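Local coordinates for protein motility-associated killing factor MakB (Vibrio cholerae serotype O1, PDB 6W1W) that probably acts as one component of a three-component cytotoxin whose subunits resemble alpha-pore-forming toxins, at residues M15-D18 and V19-F23; E123-Q126 and V127-S131. One frame throughout, in Å; residues are numbered along the deposited sequence.

Interaction 1, on helix 9-35, precedes interaction 2, on helix 100-151, along the chain, with helices 46-66 and 69-90 between them in sequence. Each is a local contact within a single helix, and they lie about 15 Å apart, centre to centre. The two helices nevertheless meet here, because Phe23 of the first and Phe128 of the second bring their rings together edge-to-face, with Phe23 CZ 3.6 Å from Phe128 CZ. Helix 276-302 touches side chains from both stretches and so joins them a second time. Together they sample the interior and the flank of a long helical bundle, an architecture consistent with that of the alpha-pore-forming toxins.

Interaction 1 (M15-D18 and V19-F23); sequences MLTD and VYTDF
Thr17 and Thr21 meet one turn apart in the N-terminal half of helix 9-35, where residues 15-18 and 19-23 form an unbroken helical run, its centre about 8 Å from the centre of the folded chain. Thr17 O receives the Thr21 amide, the ordinary bond of this turn. The hydroxyl of Thr21 adds a weak second bond to that carbonyl, Thr21 OG1 to Thr17 O 3.2 Å; it can do so because OG1 stands anti to the carbonyl carbon of Thr21 (chi1 -71°) and folds back over the preceding turn. Methyl CG2 of Thr17 lies 3.9 Å from Thr21 OG1, the two side chains crossing at a slant. On another side of the helix, Val19 N bonds to Met15 O (3.2 Å) and Val19 CG2 packs on Leu16 O. Asp22 N bonds to Asp18 O (3.0 Å), and Asp22 OD1 makes a weak hydrogen bond with Ser279 OG of helix 276-302. Selenomethionine Met15, Leu16 and Val19 touch that helix through Ala282, Leu283 and Ser279 respectively, whereas Thr17 and Tyr20 rest against helices 183-187 and 316-333, so helices cover the Leu16/Val19 and Thr17/Tyr20 flanks, while Asp18 is exposed.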
loop_
_atom_site.group_PDB
_atom_site.type_symbol
_atom_site.label_atom_id
_atom_site.label_comp_id
_atom_site.label_asym_id
_atom_site.label_seq_id
_atom_site.Cartn_x
_atom_site.Cartn_y
_atom_site.Cartn_z
HETATM N N MSE A 15 -1.375 13.285 -7.478
HETATM C CA MSE A 15 -1.351 11.998 -8.169
HETATM C C MSE A 15 -0.111 11.204 -7.786
HETATM O O MSE A 15 -0.138 9.974 -7.761
HETATM C CB MSE A 15 -1.405 12.188 -9.685
HETATM C CG MSE A 15 -2.611 12.979 -10.154
HETATM SE SE MSE A 15 -2.973 12.761 -12.055
HETATM C CE MSE A 15 -4.420 14.056 -12.241
ATOM N N LEU A 16 0.982 11.915 -7.493
ATOM C CA LEU A 16 2.152 11.255 -6.925
ATOM C C LEU A 16 1.841 10.682 -5.547
ATOM O O LEU A 16 2.254 9.561 -5.222
ATOM C CB LEU A 16 3.327 12.231 -6.843
ATOM C CG LEU A 16 4.368 12.193 -7.967
ATOM C CD1 LEU A 16 4.603 10.766 -8.448
ATOM C CD2 LEU A 16 3.980 13.108 -9.115
ATOM N N THR A 17 1.111 11.433 -4.722
ATOM C CA THR A 17 0.770 10.937 -3.394
ATOM C C THR A 17 -0.200 9.764 -3.475
ATOM O O THR A 17 -0.070 8.792 -2.722
ATOM C CB THR A 17 0.190 12.073 -2.548
ATOM O OG1 THR A 17 1.240 12.980 -2.188
ATOM C CG2 THR A 17 -0.472 11.535 -1.283
ATOM N N ASP A 18 -1.162 9.825 -4.401
ATOM C CA ASP A 18 -2.158 8.763 -4.495
ATOM C C ASP A 18 -1.542 7.438 -4.924
ATOM O O ASP A 18 -1.981 6.381 -4.462
ATOM C CB ASP A 18 -3.280 9.172 -5.450
ATOM C CG ASP A 18 -4.387 9.943 -4.753
ATOM O OD1 ASP A 18 -4.197 10.325 -3.578
ATOM O OD2 ASP A 18 -5.449 10.158 -5.372
ATOM N N VAL A 19 -0.530 7.463 -5.796
ATOM C CA VAL A 19 0.154 6.220 -6.140
ATOM C C VAL A 19 1.133 5.804 -5.052
ATOM O O VAL A 19 1.459 4.614 -4.943
ATOM C CB VAL A 19 0.875 6.327 -7.495
ATOM C CG1 VAL A 19 -0.117 6.651 -8.606
ATOM C CG2 VAL A 19 1.983 7.365 -7.440
ATOM N N TYR A 20 1.609 6.754 -4.244
ATOM C CA TYR A 20 2.419 6.412 -3.079
ATOM C C TYR A 20 1.555 5.806 -1.981
ATOM O O TYR A 20 1.916 4.787 -1.381
ATOM C CB TYR A 20 3.152 7.658 -2.579
ATOM C CG TYR A 20 3.999 7.467 -1.335
ATOM C CD1 TYR A 20 4.873 6.394 -1.214
ATOM C CD2 TYR A 20 3.950 8.389 -0.297
ATOM C CE1 TYR A 20 5.658 6.234 -0.079
ATOM C CE2 TYR A 20 4.729 8.239 0.837
ATOM C CZ TYR A 20 5.580 7.163 0.944
ATOM O OH TYR A 20 6.354 7.021 2.078
ATOM N N THR A 21 0.401 6.424 -1.708
ATOM C CA THR A 21 -0.541 5.870 -0.738
ATOM C C THR A 21 -0.954 4.455 -1.123
ATOM O O THR A 21 -0.917 3.536 -0.296
ATOM C CB THR A 21 -1.769 6.778 -0.625
ATOM O OG1 THR A 21 -1.411 7.989 0.054
ATOM C CG2 THR A 21 -2.902 6.076 0.128
ATOM N N ASP A 22 -1.338 4.257 -2.387
ATOM C CA ASP A 22 -1.721 2.930 -2.854
ATOM C C ASP A 22 -0.543 1.972 -2.931
ATOM O O ASP A 22 -0.757 0.763 -3.057
ATOM C CB ASP A 22 -2.404 3.028 -4.218
ATOM C CG ASP A 22 -3.787 3.631 -4.126
ATOM O OD1 ASP A 22 -4.062 4.626 -4.832
ATOM O OD2 ASP A 22 -4.596 3.120 -3.323
ATOM N N PHE A 23 0.687 2.479 -2.860
ATOM C CA PHE A 23 1.840 1.596 -2.740
ATOM C C PHE A 23 2.035 1.149 -1.296
ATOM O O PHE A 23 2.271 -0.034 -1.032
ATOM C CB PHE A 23 3.098 2.298 -3.247
ATOM C CG PHE A 23 3.870 1.503 -4.255
ATOM C CD1 PHE A 23 4.685 0.453 -3.858
ATOM C CD2 PHE A 23 3.787 1.809 -5.605
ATOM C CE1 PHE A 23 5.397 -0.278 -4.793
ATOM C CE2 PHE A 23 4.497 1.083 -6.542
ATOM C CZ PHE A 23 5.301 0.040 -6.138
#

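Interaction 2 (E123-Q126 and V127-S131)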
loop_
_atom_site.group_PDB
_atom_site.type_symbol
_atom_site.label_atom_id
_atom_site.label_comp_id
_atom_site.label_asym_id
_atom_site.label_seq_id
_atom_site.Cartn_x
_atom_site.Cartn_y
_atom_site.Cartn_z
ATOM N N GLU A 123 2.738 -0.798 -18.051
ATOM C CA GLU A 123 3.163 -2.153 -17.721
ATOM C C GLU A 123 3.217 -2.370 -16.215
ATOM O O GLU A 123 2.989 -3.489 -15.743
ATOM C CB GLU A 123 4.523 -2.458 -18.352
ATOM C CG GLU A 123 4.490 -2.536 -19.872
ATOM C CD GLU A 123 5.795 -3.033 -20.462
ATOM O OE1 GLU A 123 6.751 -3.278 -19.691
ATOM O OE2 GLU A 123 5.862 -3.180 -21.700
ATOM N N ALA A 124 3.506 -1.320 -15.448
ATOM C CA ALA A 124 3.475 -1.455 -13.997
ATOM C C ALA A 124 2.058 -1.671 -13.489
ATOM O O ALA A 124 1.863 -2.311 -12.450
ATOM C CB ALA A 124 4.084 -0.224 -13.331
ATOM N N GLN A 125 1.059 -1.142 -14.200
ATOM C CA GLN A 125 -0.319 -1.315 -13.760
ATOM C C GLN A 125 -0.791 -2.749 -13.953
ATOM O O GLN A 125 -1.648 -3.223 -13.200
ATOM C CB GLN A 125 -1.239 -0.352 -14.513
ATOM C CG GLN A 125 -2.663 -0.295 -13.982
ATOM C CD GLN A 125 -3.556 0.617 -14.801
ATOM O OE1 GLN A 125 -4.740 0.778 -14.502
ATOM N NE2 GLN A 125 -2.992 1.220 -15.843
ATOM N N GLN A 126 -0.250 -3.454 -14.950
ATOM C CA GLN A 126 -0.694 -4.819 -15.204
ATOM C C GLN A 126 -0.096 -5.800 -14.207
ATOM O O GLN A 126 -0.695 -6.849 -13.944
ATOM C CB GLN A 126 -0.334 -5.226 -16.631
ATOM C CG GLN A 126 -0.972 -4.360 -17.706
ATOM C CD GLN A 126 -0.290 -4.519 -19.047
ATOM O OE1 GLN A 126 -0.783 -4.048 -20.074
ATOM N NE2 GLN A 126 0.857 -5.184 -19.044
ATOM N N VAL A 127 1.071 -5.484 -13.645
ATOM C CA VAL A 127 1.665 -6.359 -12.641
ATOM C C VAL A 127 0.802 -6.389 -11.386
ATOM O O VAL A 127 0.592 -7.450 -10.788
ATOM C CB VAL A 127 3.105 -5.917 -12.331
ATOM C CG1 VAL A 127 3.751 -6.890 -11.357
ATOM C CG2 VAL A 127 3.917 -5.824 -13.612
ATOM N N PHE A 128 0.281 -5.230 -10.971
ATOM C CA PHE A 128 -0.590 -5.195 -9.799
ATOM C C PHE A 128 -1.933 -5.859 -10.079
ATOM O O PHE A 128 -2.485 -6.541 -9.209
ATOM C CB PHE A 128 -0.791 -3.753 -9.335
ATOM C CG PHE A 128 0.415 -3.161 -8.656
ATOM C CD1 PHE A 128 0.588 -1.788 -8.587
ATOM C CD2 PHE A 128 1.378 -3.982 -8.090
ATOM C CE1 PHE A 128 1.702 -1.244 -7.968
ATOM C CE2 PHE A 128 2.496 -3.447 -7.466
ATOM C CZ PHE A 128 2.660 -2.076 -7.405
ATOM N N THR A 129 -2.471 -5.679 -11.287
ATOM C CA THR A 129 -3.747 -6.302 -11.620
ATOM C C THR A 129 -3.651 -7.821 -11.572
ATOM O O THR A 129 -4.642 -8.500 -11.276
ATOM C CB THR A 129 -4.217 -5.837 -13.000
ATOM O OG1 THR A 129 -4.106 -4.411 -13.088
ATOM C CG2 THR A 129 -5.671 -6.228 -13.228
ATOM N N LYS A 130 -2.469 -8.373 -11.838
ATOM C CA LYS A 130 -2.307 -9.816 -11.739
ATOM C C LYS A 130 -2.175 -10.261 -10.287
ATOM O O LYS A 130 -2.814 -11.235 -9.871
ATOM C CB LYS A 130 -1.102 -10.268 -12.564
ATOM C CG LYS A 130 -1.090 -11.760 -12.850
ATOM C CD LYS A 130 0.147 -12.168 -13.624
ATOM C CE LYS A 130 1.407 -11.793 -12.864
ATOM N NZ LYS A 130 2.642 -12.283 -13.536
ATOM N N SER A 131 -1.375 -9.546 -9.494
ATOM C CA SER A 131 -1.215 -9.889 -8.084
ATOM C C SER A 131 -2.479 -9.627 -7.271
ATOM O O SER A 131 -2.661 -10.238 -6.210
ATOM C CB SER A 131 -0.042 -9.114 -7.489
ATOM O OG SER A 131 -0.176 -7.729 -7.741
#
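Gln125 O takes two hydrogen bonds from Thr129, one from each side of its carbonyl plane. The hydroxyl gives the shorter one, Thr129 OG1 to Gln125 O 2.7 Å, and the amide the other, Thr129 N to Gln125 O 3.2 Å. With chi1 at -48° the hydroxyl lies beside the backbone N and faces the preceding turn. The next amide, Lys130 N, bonds to Gln126 O (3.1 Å); two residues before Thr129, Val127 N makes a weak bond to Glu123 O at 3.5 Å. Val127 CG2 lies against that same Glu123 oxygen. The ring of Phe128 turns one face to Ala124 O, with Phe128 CG 4.1 Å from it. Farther out, Phe65 of helix 46-66 and Ile276 of helix 276-302 touch the Phe128 side chain. The Lys130 side chain leads away from this turn, with a bend at chi3 (58°), and its NZ forms a salt bridge with Glu64 OE2. The threonine hydroxyl thus spends its proton on its own helix, adding a side-chain bond to the backbone one in this turn of helix 100-151, while Phe128, Gln125 and Thr129 touch helix 276-302 and the Lys130 charge is paired with Glu64 of helix 46-66.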